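Local atomic coordinates of cleavage stimulation factor 77 (Encephalitozoon cuniculi, PDB entry 2UY1), a protein that probably binds mRNA as an all-helical, HAT-repeat component of the machinery that cleaves and polyadenylates pre-mRNA 3' ends. Residues 372-377 / 391-396; 360-365 / 383-388. All blocks are in the same frame, centred on the assembly; numbering follows the deposited sequence.

Contact 1: residues 372-377 / 391-396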
ATOM      1  N   ASN B 372       1.581  -3.309 -26.687  1.00 22.36           N
ATOM      2  CA  ASN B 372       2.730  -3.982 -26.117  1.00 22.61           C
ATOM      3  C   ASN B 372       2.526  -4.496 -24.711  1.00 21.67           C
ATOM      4  O   ASN B 372       2.979  -5.606 -24.389  1.00 20.16           O
ATOM      5  CB  ASN B 372       3.987  -3.106 -26.177  1.00 21.49           C
ATOM      6  CG  ASN B 372       4.489  -2.970 -27.583  1.00 25.07           C
ATOM      7  OD1 ASN B 372       4.235  -4.021 -28.418  1.00 25.84           O
ATOM      8  ND2 ASN B 372       5.075  -1.951 -27.938  1.00 22.48           N
ATOM      9  N   ALA B 373       1.877  -3.666 -23.893  1.00 20.99           N
ATOM     10  CA  ALA B 373       1.536  -4.047 -22.538  1.00 20.40           C
ATOM     11  C   ALA B 373       0.765  -5.346 -22.557  1.00 20.37           C
ATOM     12  O   ALA B 373       1.096  -6.279 -21.808  1.00 21.13           O
ATOM     13  CB  ALA B 373       0.743  -2.903 -21.806  1.00 19.55           C
ATOM     14  N   ARG B 374      -0.250  -5.432 -23.408  1.00 21.76           N
ATOM     15  CA  ARG B 374      -1.145  -6.591 -23.421  1.00 22.33           C
ATOM     16  C   ARG B 374      -0.455  -7.878 -23.878  1.00 23.11           C
ATOM     17  O   ARG B 374      -0.632  -8.930 -23.255  1.00 23.26           O
ATOM     18  CB  ARG B 374      -2.372  -6.347 -24.291  1.00 22.77           C
ATOM     19  CG  ARG B 374      -3.383  -5.377 -23.739  1.00 22.91           C
ATOM     20  CD  ARG B 374      -4.367  -5.100 -24.880  1.00 26.85           C
ATOM     21  NE  ARG B 374      -5.502  -4.251 -24.517  1.00 31.48           N
ATOM     22  CZ  ARG B 374      -6.433  -4.551 -23.618  1.00 31.46           C
ATOM     23  NH1 ARG B 374      -6.378  -5.677 -22.922  1.00 36.55           N
ATOM     24  NH2 ARG B 374      -7.432  -3.713 -23.397  1.00 30.47           N
ATOM     25  N   ALA B 375       0.344  -7.771 -24.933  1.00 22.71           N
ATOM     26  CA  ALA B 375       1.186  -8.892 -25.397  1.00 23.96           C
ATOM     27  C   ALA B 375       2.188  -9.384 -24.368  1.00 23.65           C
ATOM     28  O   ALA B 375       2.446 -10.596 -24.272  1.00 24.47           O
ATOM     29  CB  ALA B 375       1.918  -8.498 -26.673  1.00 22.28           C
ATOM     30  N   LEU B 376       2.787  -8.455 -23.616  1.00 23.89           N
ATOM     31  CA  LEU B 376       3.735  -8.847 -22.573  1.00 22.31           C
ATOM     32  C   LEU B 376       3.016  -9.603 -21.415  1.00 22.78           C
ATOM     33  O   LEU B 376       3.492 -10.684 -20.974  1.00 22.36           O
ATOM     34  CB  LEU B 376       4.553  -7.645 -22.069  1.00 22.84           C
ATOM     35  CG  LEU B 376       5.534  -7.928 -20.931  1.00 23.06           C
ATOM     36  CD1 LEU B 376       6.766  -8.805 -21.440  1.00 16.95           C
ATOM     37  CD2 LEU B 376       5.974  -6.642 -20.201  1.00 20.09           C
ATOM     38  N   PHE B 377       1.915  -9.022 -20.920  1.00 21.32           N
ATOM     39  CA  PHE B 377       1.067  -9.639 -19.891  1.00 20.93           C
ATOM     40  C   PHE B 377       0.707 -11.091 -20.231  1.00 21.98           C
ATOM     41  O   PHE B 377       0.791 -11.940 -19.345  1.00 21.31           O
ATOM     42  CB  PHE B 377      -0.197  -8.797 -19.717  1.00 20.03           C
ATOM     43  CG  PHE B 377      -1.071  -9.182 -18.540  1.00 19.10           C
ATOM     44  CD1 PHE B 377      -0.795  -8.721 -17.238  1.00 17.86           C
ATOM     45  CD2 PHE B 377      -2.225  -9.963 -18.748  1.00 19.85           C
ATOM     46  CE1 PHE B 377      -1.647  -9.069 -16.150  1.00 14.71           C
ATOM     47  CE2 PHE B 377      -3.074 -10.283 -17.695  1.00 18.95           C
ATOM     48  CZ  PHE B 377      -2.788  -9.830 -16.391  1.00 15.13           C
ATOM     49  N   ILE B 391      -6.638  -5.624 -14.745  1.00 12.79           N
ATOM     50  CA  ILE B 391      -8.109  -5.678 -14.536  1.00 12.10           C
ATOM     51  C   ILE B 391      -8.687  -4.260 -14.439  1.00 10.93           C
ATOM     52  O   ILE B 391      -9.773  -3.980 -14.979  1.00 10.49           O
ATOM     53  CB  ILE B 391      -8.472  -6.547 -13.223  1.00 12.11           C
ATOM     54  CG1 ILE B 391      -8.266  -8.060 -13.513  1.00 12.08           C
ATOM     55  CG2 ILE B 391      -9.960  -6.224 -12.707  1.00 13.84           C
ATOM     56  CD1 ILE B 391      -8.041  -8.995 -12.241  1.00 13.49           C
ATOM     57  N   GLU B 392      -8.021  -3.374 -13.720  1.00 11.36           N
ATOM     58  CA  GLU B 392      -8.520  -1.994 -13.554  1.00 10.77           C
ATOM     59  C   GLU B 392      -8.462  -1.213 -14.877  1.00 10.62           C
ATOM     60  O   GLU B 392      -9.436  -0.540 -15.280  1.00  8.14           O
ATOM     61  CB  GLU B 392      -7.730  -1.215 -12.492  1.00  8.51           C
ATOM     62  CG  GLU B 392      -8.137   0.349 -12.319  1.00 15.95           C
ATOM     63  CD  GLU B 392      -9.458   0.600 -11.559  1.00 25.53           C
ATOM     64  OE1 GLU B 392     -10.276  -0.338 -11.377  1.00 30.77           O
ATOM     65  OE2 GLU B 392      -9.715   1.749 -11.123  1.00 30.56           O
ATOM     66  N   TYR B 393      -7.334  -1.331 -15.553  1.00  9.91           N
ATOM     67  CA  TYR B 393      -7.227  -0.807 -16.982  1.00 12.37           C
ATOM     68  C   TYR B 393      -8.319  -1.264 -17.991  1.00 12.10           C
ATOM     69  O   TYR B 393      -8.934  -0.442 -18.676  1.00 14.61           O
ATOM     70  CB  TYR B 393      -5.855  -1.159 -17.520  1.00 11.91           C
ATOM     71  CG  TYR B 393      -5.526  -0.478 -18.852  1.00 15.06           C
ATOM     72  CD1 TYR B 393      -4.882   0.753 -18.874  1.00 19.08           C
ATOM     73  CD2 TYR B 393      -5.879  -1.055 -20.047  1.00 15.44           C
ATOM     74  CE1 TYR B 393      -4.523   1.357 -20.082  1.00 18.64           C
ATOM     75  CE2 TYR B 393      -5.546  -0.446 -21.281  1.00 22.37           C
ATOM     76  CZ  TYR B 393      -4.879   0.738 -21.270  1.00 17.95           C
ATOM     77  OH  TYR B 393      -4.559   1.365 -22.443  1.00 21.43           O
ATOM     78  N   GLU B 394      -8.465  -2.565 -18.175  1.00 13.39           N
ATOM     79  CA  GLU B 394      -9.630  -3.163 -18.914  1.00 13.64           C
ATOM     80  C   GLU B 394     -11.030  -2.653 -18.558  1.00 14.18           C
ATOM     81  O   GLU B 394     -11.816  -2.258 -19.464  1.00 13.56           O
ATOM     82  CB  GLU B 394      -9.571  -4.709 -18.780  1.00 13.83           C
ATOM     83  CG  GLU B 394     -10.399  -5.463 -19.832  1.00 12.57           C
ATOM     84  CD  GLU B 394      -9.997  -5.044 -21.236  1.00 16.60           C
ATOM     85  OE1 GLU B 394      -8.816  -4.831 -21.436  1.00 16.93           O
ATOM     86  OE2 GLU B 394     -10.851  -4.949 -22.123  1.00 16.36           O
ATOM     87  N   PHE B 395     -11.382  -2.654 -17.246  1.00 14.38           N
ATOM     88  CA  PHE B 395     -12.581  -1.993 -16.794  1.00 15.55           C
ATOM     89  C   PHE B 395     -12.730  -0.512 -17.208  1.00 16.01           C
ATOM     90  O   PHE B 395     -13.820  -0.055 -17.552  1.00 13.63           O
ATOM     91  CB  PHE B 395     -12.751  -2.143 -15.269  1.00 16.13           C
ATOM     92  CG  PHE B 395     -14.154  -1.801 -14.763  1.00 16.20           C
ATOM     93  CD1 PHE B 395     -15.128  -2.780 -14.658  1.00 10.92           C
ATOM     94  CD2 PHE B 395     -14.495  -0.493 -14.390  1.00 11.07           C
ATOM     95  CE1 PHE B 395     -16.402  -2.480 -14.149  1.00 12.52           C
ATOM     96  CE2 PHE B 395     -15.746  -0.196 -13.908  1.00 10.89           C
ATOM     97  CZ  PHE B 395     -16.729  -1.160 -13.791  1.00 11.75           C
ATOM     98  N   MET B 396     -11.665   0.259 -17.101  1.00 16.42           N
ATOM     99  CA  MET B 396     -11.751   1.689 -17.438  1.00 19.40           C
ATOM    100  C   MET B 396     -11.855   1.969 -18.956  1.00 15.67           C
ATOM    101  O   MET B 396     -12.766   2.685 -19.424  1.00 14.68           O
ATOM    102  CB  MET B 396     -10.606   2.468 -16.772  1.00 19.01           C
ATOM    103  CG  MET B 396     -10.835   2.610 -15.260  1.00 23.90           C
ATOM    104  SD  MET B 396      -9.502   3.452 -14.439  1.00 30.88           S
ATOM    105  CE  MET B 396      -9.580   5.139 -15.109  1.00 30.63           C
TER
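Arg-374 and Glu-394 form a salt bridge between helices 370-379 and 384-397 of the HAT-repeat array, an alpha-helical solenoid related to TPR proteins. The backbones stay well separated, since even the closest alpha carbons, those of Arg-374 and Glu-394, are 10.2 Å apart, so the contact is made by long side chains. The arginine chain leaves its helix with CG beside the backbone N (chi1 -72°) and then runs extended as far as NE, which carries the guanidinium across the gap. Glu-394 starts toward the opposite helix but bends at chi2, and the two chains cross at about a right angle.

The grip is end-on and falls on a single oxygen. NH2 of Arg-374 lies 2.6 Å from OE1 of Glu-394 with an N-H...O angle of 155°, and it meets the syn lone pair of that oxygen. The bond from Arg-374 NH1 to the same OE1 is longer, 3.0 Å, and more bent. OE1 sits almost in the guanidinium plane. Because NH1 and NH2 both converge on OE1, with the guanidinium and carboxylate planes 57° apart, this is not the flat two-oxygen pairing; OE2 takes a bond from the backbone N of Ser-399. Both carboxylate oxygens of this buried residue thus have donors, which should limit its rotation.

On the arginine side, Glu-370 makes a long, weak ion pair through its OE2 with Arg-374 NE. Leu-402 of helix 400-415 touches both partners of the salt bridge. Tyr-393 flanks the bridge, its ring presenting an edge to the guanidinium, and CE2 of Tyr-393 comes within 4.3 Å of Arg-374 NH2.

Contact 2: residues 360-365 / 383-388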
ATOM      1  N   PHE B 360       8.357  -3.744 -15.868  1.00 15.79           N
ATOM      2  CA  PHE B 360       8.202  -3.687 -17.346  1.00 14.72           C
ATOM      3  C   PHE B 360       6.715  -3.583 -17.709  1.00 15.27           C
ATOM      4  O   PHE B 360       6.375  -2.779 -18.523  1.00 17.12           O
ATOM      5  CB  PHE B 360       8.739  -4.974 -17.999  1.00 12.04           C
ATOM      6  CG  PHE B 360       8.894  -4.942 -19.527  1.00 16.97           C
ATOM      7  CD1 PHE B 360       8.701  -3.801 -20.268  1.00 18.69           C
ATOM      8  CD2 PHE B 360       9.311  -6.117 -20.208  1.00 17.67           C
ATOM      9  CE1 PHE B 360       8.863  -3.786 -21.644  1.00 13.78           C
ATOM     10  CE2 PHE B 360       9.462  -6.118 -21.564  1.00 17.22           C
ATOM     11  CZ  PHE B 360       9.218  -4.970 -22.296  1.00 15.11           C
ATOM     12  N   PHE B 361       5.869  -4.447 -17.161  1.00 13.98           N
ATOM     13  CA  PHE B 361       4.467  -4.385 -17.493  1.00 14.69           C
ATOM     14  C   PHE B 361       3.853  -3.071 -17.101  1.00 13.80           C
ATOM     15  O   PHE B 361       3.119  -2.489 -17.883  1.00 16.54           O
ATOM     16  CB  PHE B 361       3.682  -5.573 -16.941  1.00 13.24           C
ATOM     17  CG  PHE B 361       2.179  -5.402 -17.087  1.00 14.32           C
ATOM     18  CD1 PHE B 361       1.582  -5.432 -18.380  1.00 10.09           C
ATOM     19  CD2 PHE B 361       1.388  -5.143 -15.966  1.00 10.25           C
ATOM     20  CE1 PHE B 361       0.179  -5.202 -18.569  1.00 14.63           C
ATOM     21  CE2 PHE B 361      -0.032  -4.935 -16.134  1.00 13.65           C
ATOM     22  CZ  PHE B 361      -0.603  -4.991 -17.477  1.00  9.08           C
ATOM     23  N   LEU B 362       4.155  -2.582 -15.918  1.00 14.74           N
ATOM     24  CA  LEU B 362       3.441  -1.404 -15.374  1.00 15.89           C
ATOM     25  C   LEU B 362       3.937  -0.131 -16.028  1.00 15.98           C
ATOM     26  O   LEU B 362       3.211   0.859 -16.173  1.00 12.89           O
ATOM     27  CB  LEU B 362       3.589  -1.288 -13.862  1.00 15.42           C
ATOM     28  CG  LEU B 362       2.906  -2.369 -12.993  1.00 14.87           C
ATOM     29  CD1 LEU B 362       3.305  -2.154 -11.559  1.00 19.26           C
ATOM     30  CD2 LEU B 362       1.331  -2.444 -13.111  1.00 16.37           C
ATOM     31  N   PHE B 363       5.212  -0.169 -16.421  1.00 17.99           N
ATOM     32  CA  PHE B 363       5.793   0.882 -17.241  1.00 17.11           C
ATOM     33  C   PHE B 363       5.054   0.902 -18.577  1.00 15.96           C
ATOM     34  O   PHE B 363       4.703   1.936 -19.085  1.00 17.06           O
ATOM     35  CB  PHE B 363       7.274   0.594 -17.540  1.00 16.20           C
ATOM     36  CG  PHE B 363       7.845   1.485 -18.620  1.00 17.02           C
ATOM     37  CD1 PHE B 363       8.177   2.828 -18.344  1.00 17.25           C
ATOM     38  CD2 PHE B 363       8.090   0.996 -19.887  1.00 18.57           C
ATOM     39  CE1 PHE B 363       8.708   3.664 -19.362  1.00 16.52           C
ATOM     40  CE2 PHE B 363       8.595   1.829 -20.918  1.00 18.71           C
ATOM     41  CZ  PHE B 363       8.896   3.167 -20.654  1.00 16.40           C
ATOM     42  N   LEU B 364       4.882  -0.229 -19.234  1.00 16.91           N
ATOM     43  CA  LEU B 364       4.198  -0.107 -20.559  1.00 16.06           C
ATOM     44  C   LEU B 364       2.725   0.396 -20.396  1.00 16.60           C
ATOM     45  O   LEU B 364       2.173   1.138 -21.207  1.00 16.88           O
ATOM     46  CB  LEU B 364       4.221  -1.471 -21.271  1.00 16.90           C
ATOM     47  CG  LEU B 364       5.604  -1.957 -21.746  1.00 14.07           C
ATOM     48  CD1 LEU B 364       5.477  -3.368 -22.323  1.00 14.61           C
ATOM     49  CD2 LEU B 364       6.197  -1.003 -22.818  1.00 16.68           C
ATOM     50  N   LEU B 365       2.044  -0.075 -19.384  1.00 16.99           N
ATOM     51  CA  LEU B 365       0.646   0.321 -19.234  1.00 17.79           C
ATOM     52  C   LEU B 365       0.575   1.832 -18.850  1.00 18.54           C
ATOM     53  O   LEU B 365      -0.258   2.592 -19.394  1.00 16.89           O
ATOM     54  CB  LEU B 365      -0.003  -0.592 -18.181  1.00 18.46           C
ATOM     55  CG  LEU B 365      -1.513  -0.664 -18.056  1.00 19.84           C
ATOM     56  CD1 LEU B 365      -2.031  -1.443 -19.202  1.00 14.31           C
ATOM     57  CD2 LEU B 365      -1.806  -1.287 -16.654  1.00 18.86           C
ATOM     58  N   THR B 383       2.274 -11.007 -10.704  1.00 18.93           N
ATOM     59  CA  THR B 383       2.016 -10.706  -9.336  1.00 19.16           C
ATOM     60  C   THR B 383       0.551 -10.270  -9.249  1.00 18.86           C
ATOM     61  O   THR B 383      -0.029  -9.999 -10.276  1.00 18.05           O
ATOM     62  CB  THR B 383       2.940  -9.517  -8.880  1.00 19.57           C
ATOM     63  OG1 THR B 383       2.697  -8.399  -9.750  1.00 16.13           O
ATOM     64  CG2 THR B 383       4.441  -9.917  -8.916  1.00 17.26           C
ATOM     65  N   SER B 384      -0.018 -10.212  -8.035  1.00 19.26           N
ATOM     66  CA  SER B 384      -1.402  -9.729  -7.846  1.00 19.58           C
ATOM     67  C   SER B 384      -1.481  -8.310  -8.330  1.00 18.76           C
ATOM     68  O   SER B 384      -2.506  -7.945  -8.828  1.00 18.34           O
ATOM     69  CB  SER B 384      -1.893  -9.644  -6.392  1.00 17.81           C
ATOM     70  OG  SER B 384      -1.733 -10.839  -5.694  1.00 23.71           O
ATOM     71  N   ARG B 385      -0.429  -7.513  -8.125  1.00 17.44           N
ATOM     72  CA  ARG B 385      -0.463  -6.120  -8.513  1.00 16.36           C
ATOM     73  C   ARG B 385      -0.544  -5.982 -10.046  1.00 17.27           C
ATOM     74  O   ARG B 385      -1.247  -5.135 -10.492  1.00 17.87           O
ATOM     75  CB  ARG B 385       0.708  -5.327  -7.984  1.00 19.47           C
ATOM     76  CG  ARG B 385       0.536  -3.830  -8.208  1.00 21.17           C
ATOM     77  CD  ARG B 385       1.876  -3.118  -8.228  1.00 29.53           C
ATOM     78  NE  ARG B 385       1.701  -1.709  -7.912  1.00 33.38           N
ATOM     79  CZ  ARG B 385       2.683  -0.873  -7.594  1.00 39.52           C
ATOM     80  NH1 ARG B 385       3.948  -1.305  -7.542  1.00 40.68           N
ATOM     81  NH2 ARG B 385       2.387   0.403  -7.322  1.00 41.62           N
ATOM     82  N   MET B 386       0.123  -6.845 -10.812  1.00 16.06           N
ATOM     83  CA  MET B 386       0.087  -6.857 -12.277  1.00 16.64           C
ATOM     84  C   MET B 386      -1.329  -7.253 -12.693  1.00 15.22           C
ATOM     85  O   MET B 386      -1.951  -6.535 -13.428  1.00 14.39           O
ATOM     86  CB  MET B 386       1.107  -7.869 -12.853  1.00 15.48           C
ATOM     87  CG  MET B 386       2.568  -7.375 -12.833  1.00 17.20           C
ATOM     88  SD  MET B 386       3.718  -8.780 -13.123  1.00 19.91           S
ATOM     89  CE  MET B 386       3.485  -8.891 -14.938  1.00 15.61           C
ATOM     90  N   TRP B 387      -1.840  -8.375 -12.181  1.00 15.38           N
ATOM     91  CA  TRP B 387      -3.285  -8.728 -12.340  1.00 16.40           C
ATOM     92  C   TRP B 387      -4.260  -7.577 -12.047  1.00 15.09           C
ATOM     93  O   TRP B 387      -5.093  -7.206 -12.906  1.00 16.59           O
ATOM     94  CB  TRP B 387      -3.640  -9.961 -11.482  1.00 16.56           C
ATOM     95  CG  TRP B 387      -3.330 -11.323 -12.112  1.00 16.36           C
ATOM     96  CD1 TRP B 387      -2.442 -12.266 -11.647  1.00 15.29           C
ATOM     97  CD2 TRP B 387      -3.909 -11.860 -13.294  1.00 16.96           C
ATOM     98  NE1 TRP B 387      -2.457 -13.369 -12.472  1.00 18.61           N
ATOM     99  CE2 TRP B 387      -3.350 -13.135 -13.495  1.00 19.06           C
ATOM    100  CE3 TRP B 387      -4.901 -11.400 -14.195  1.00 17.85           C
ATOM    101  CZ2 TRP B 387      -3.729 -13.941 -14.559  1.00 18.13           C
ATOM    102  CZ3 TRP B 387      -5.231 -12.191 -15.252  1.00 17.59           C
ATOM    103  CH2 TRP B 387      -4.624 -13.430 -15.447  1.00 16.90           C
ATOM    104  N   ASP B 388      -4.192  -7.003 -10.864  1.00 14.46           N
ATOM    105  CA  ASP B 388      -5.069  -5.883 -10.512  1.00 14.80           C
ATOM    106  C   ASP B 388      -4.928  -4.607 -11.368  1.00 14.67           C
ATOM    107  O   ASP B 388      -5.956  -3.930 -11.645  1.00 16.27           O
ATOM    108  CB  ASP B 388      -4.909  -5.479  -9.084  1.00 13.35           C
ATOM    109  CG  ASP B 388      -5.234  -6.599  -8.129  1.00 16.46           C
ATOM    110  OD1 ASP B 388      -5.863  -7.579  -8.550  1.00 22.87           O
ATOM    111  OD2 ASP B 388      -4.902  -6.460  -6.949  1.00 14.72           O
TER
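Phe-361 and Leu-362, neighbours on helix 354-367, meet Met-386 and Arg-385 at the first turn of helix 384-397, joining two helices of the HAT-repeat solenoid. The alpha carbons of Leu-362 and Met-386 are 7.1 Å apart, close enough for side chains to reach the opposite backbone. No hydrogen bond joins residues 360-365 to residues 383-388.

In the first shell, Met-386 crosses Phe-361 at a slant and touches it at two points. Its terminal CE is 3.9 Å from Phe-361 CB, while its CG is 4.0 Å from the ring atom CD2. The methionine chain bends at its last torsion (chi3 78°), and that bend accounts for methyl and methylene touching different parts of one residue. Further out on the ring, Phe-361 CE2 comes within 3.7 Å of the backbone O of Met-386. The neighbouring pair is aliphatic against cationic: Leu-362 CD1 rests over one face of the Arg-385 guanidinium and is 3.8 Å from CD of that arginine. Arg-385 reaches it by an extended chain, crossing the leucine at about a right angle.

The next shell caps the start of this helix. Thr-383 is the N-cap, and with Met-386 it forms a capping box. Glu-358 extends the tie to helix 354-367: its OE1 is hydrogen-bonded to Thr-383 OG1, and its OE2 makes a long, weak ion pair with Arg-385 NH1. Beyond Met-386, Leu-380 packs from the preceding loop. The box itself is uneven, because Met-386 N donates to Thr-383 OG1 over 3.2 Å at 152°, while the return bond, from Thr-383 N to the sulfur SD of Met-386, is weak at 3.6 Å.

Contacts 1 and 2 share helix 384-397, using its later and its first turns respectively, and their centres are about 8 Å apart. Their segments alternate along the chain, with helices 354-367 and 370-379 following each other before both meet the shared helix. Apolar contacts fuse the two: Leu-376 CD2 is 3.4 Å from Phe-360 CD2, and Tyr-393 CD1 is 3.6 Å from Leu-365 CD1. Phe-377 joins both sides, meeting Trp-387 edge-to-face, with CZ 3.4 Å from CE3, and packing its ring against Phe-361. Contact 1 is thus a polar bridge beside this largely aromatic and aliphatic core, to which contact 2 belongs directly.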